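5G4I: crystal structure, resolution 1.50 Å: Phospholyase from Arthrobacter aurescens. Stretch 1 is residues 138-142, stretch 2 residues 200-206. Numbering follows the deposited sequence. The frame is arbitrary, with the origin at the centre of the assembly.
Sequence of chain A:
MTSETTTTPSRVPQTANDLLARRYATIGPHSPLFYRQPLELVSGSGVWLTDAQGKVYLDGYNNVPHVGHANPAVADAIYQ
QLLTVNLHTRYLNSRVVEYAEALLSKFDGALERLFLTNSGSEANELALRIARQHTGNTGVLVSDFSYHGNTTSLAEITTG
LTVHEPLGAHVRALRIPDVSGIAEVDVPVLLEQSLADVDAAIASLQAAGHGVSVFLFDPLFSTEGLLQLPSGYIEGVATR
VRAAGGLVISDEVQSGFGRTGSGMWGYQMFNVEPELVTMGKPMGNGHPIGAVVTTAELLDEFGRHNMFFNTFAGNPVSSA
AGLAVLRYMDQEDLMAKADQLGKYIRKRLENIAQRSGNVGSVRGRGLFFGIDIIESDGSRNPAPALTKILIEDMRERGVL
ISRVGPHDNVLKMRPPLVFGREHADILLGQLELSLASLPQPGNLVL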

# COMPACT_ATOMS: atom_id res chain seq x y z
N THR A 138 -12.36 20.17 -4.58
CA THR A 138 -12.08 18.83 -5.15
C THR A 138 -11.35 18.86 -6.49
O THR A 138 -10.87 17.77 -7.00
CB THR A 138 -13.39 18.02 -5.39
OG1 THR A 138 -14.33 18.85 -6.18
CG2 THR A 138 -14.05 17.65 -4.10
N GLY A 139 -11.20 20.00 -7.18
CA GLY A 139 -10.60 20.03 -8.49
C GLY A 139 -9.11 19.62 -8.58
O GLY A 139 -8.34 19.98 -7.68
N VAL A 140 -8.79 18.81 -9.61
CA VAL A 140 -7.42 18.33 -9.82
C VAL A 140 -6.90 18.77 -11.17
O VAL A 140 -7.53 18.51 -12.24
CB VAL A 140 -7.36 16.79 -9.68
CG1 VAL A 140 -5.95 16.25 -10.04
CG2 VAL A 140 -7.78 16.34 -8.31
N LEU A 141 -5.70 19.39 -11.23
CA LEU A 141 -4.95 19.66 -12.46
C LEU A 141 -3.82 18.64 -12.60
O LEU A 141 -3.02 18.50 -11.65
CB LEU A 141 -4.36 21.08 -12.40
CG LEU A 141 -5.35 22.26 -12.35
CD1 LEU A 141 -4.58 23.56 -12.15
CD2 LEU A 141 -6.21 22.39 -13.56
N VAL A 142 -3.81 17.92 -13.71
CA VAL A 142 -2.77 16.95 -14.03
C VAL A 142 -2.33 17.15 -15.47
O VAL A 142 -3.04 17.83 -16.28
CB VAL A 142 -3.18 15.47 -13.88
CG1 VAL A 142 -3.16 15.02 -12.43
CG2 VAL A 142 -4.52 15.18 -14.61
N ALA A 200 -7.71 29.03 -18.07
CA ALA A 200 -9.00 28.50 -18.53
C ALA A 200 -9.46 27.29 -17.74
O ALA A 200 -10.64 27.06 -17.41
CB ALA A 200 -9.00 28.23 -20.05
N ALA A 201 -8.50 26.37 -17.48
CA ALA A 201 -8.80 25.14 -16.73
C ALA A 201 -9.30 25.48 -15.32
O ALA A 201 -10.28 24.88 -14.79
CB ALA A 201 -7.51 24.28 -16.60
N ILE A 202 -8.61 26.41 -14.66
CA ILE A 202 -8.99 26.85 -13.31
C ILE A 202 -10.41 27.48 -13.28
O ILE A 202 -11.24 27.16 -12.43
CB ILE A 202 -7.90 27.81 -12.69
CG1 ILE A 202 -6.63 27.01 -12.36
CG2 ILE A 202 -8.42 28.55 -11.49
CD1 ILE A 202 -5.49 27.88 -11.82
N ALA A 203 -10.63 28.38 -14.25
CA ALA A 203 -11.94 29.06 -14.34
C ALA A 203 -13.03 28.00 -14.55
O ALA A 203 -14.16 28.18 -14.01
CB ALA A 203 -11.92 30.10 -15.41
N SER A 204 -12.77 26.97 -15.39
CA SER A 204 -13.75 25.92 -15.74
C SER A 204 -14.10 25.11 -14.49
O SER A 204 -15.25 24.78 -14.20
CB SER A 204 -13.20 25.06 -16.84
OG SER A 204 -14.09 23.97 -17.16
N LEU A 205 -13.08 24.70 -13.69
CA LEU A 205 -13.24 24.01 -12.41
C LEU A 205 -14.10 24.79 -11.42
O LEU A 205 -14.92 24.21 -10.68
CB LEU A 205 -11.90 23.59 -11.75
CG LEU A 205 -11.17 22.44 -12.45
CD1 LEU A 205 -9.75 22.34 -11.91
CD2 LEU A 205 -11.94 21.14 -12.26
N GLN A 206 -13.85 26.10 -11.38
CA GLN A 206 -14.60 26.99 -10.46
C GLN A 206 -16.09 27.09 -10.89
O GLN A 206 -16.98 26.99 -10.03
CB GLN A 206 -13.90 28.34 -10.33
CG GLN A 206 -12.55 28.25 -9.63
CD GLN A 206 -11.67 29.45 -9.74
OE1 GLN A 206 -11.78 30.24 -10.71
NE2 GLN A 206 -10.74 29.58 -8.82

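The contact is a small apolar packing of a strand, 140-142, against a helix, 200-206. Their axes approach to 9.9 Å and run nearly antiparallel, at 153° between N-to-C directions. No hydrogen bond crosses between the stretches, and 202 Å² is buried in total, both sides summed.

Thr 138 makes no contact: its CA-to-CB bond points sideways, and its side chain does not reach the helix. Contact begins at Gly 139, where the backbones come close, CA to CA of Leu 205 being 6.2 Å. Gly 139 CA lies 4.2 Å from Leu 205 CD2. A CB built here with ideal geometry would point toward the helix and sit 3.2 Å from Leu 205 CD1, a tight approach, so the absence of a side chain leaves room for that leucine.

Val 140 turns its CA-to-CB bond away from the helix. It touches through its backbone instead, with N 4.3 Å from Leu 205 CD1, and only 8 Å² of it is covered.

Leu 141 supplies the main contact from the strand, with 69 Å² covered. Its CA-to-CB bond points sideways, but with chi1 at -64° (m) and chi2 at 174° (t) the end of the side chain comes nearer the helix. There CD2 meets Ala 201 CB at 3.8 Å and Leu 205 CD1 at 3.9 Å, while CD1 lies 4.0 Å from Ile 202 CG1. The two CD2 contacts reach residues one helical turn apart, a spacing matched by the hydrogen bond from Leu 205 N to Ala 201 O (3.0 Å). Ala 201 points its CA-to-CB bond toward the strand, and its methyl meets Leu 141 at ordinary van der Waals distance; Leu 205, also directed toward the strand, contributes 59 Å². All six contacting residues are buried, and hydrocarbon side chains suit such places because they leave no polar side-chain group needing a partner.

Val 142 ends the stretch out of reach of the helix.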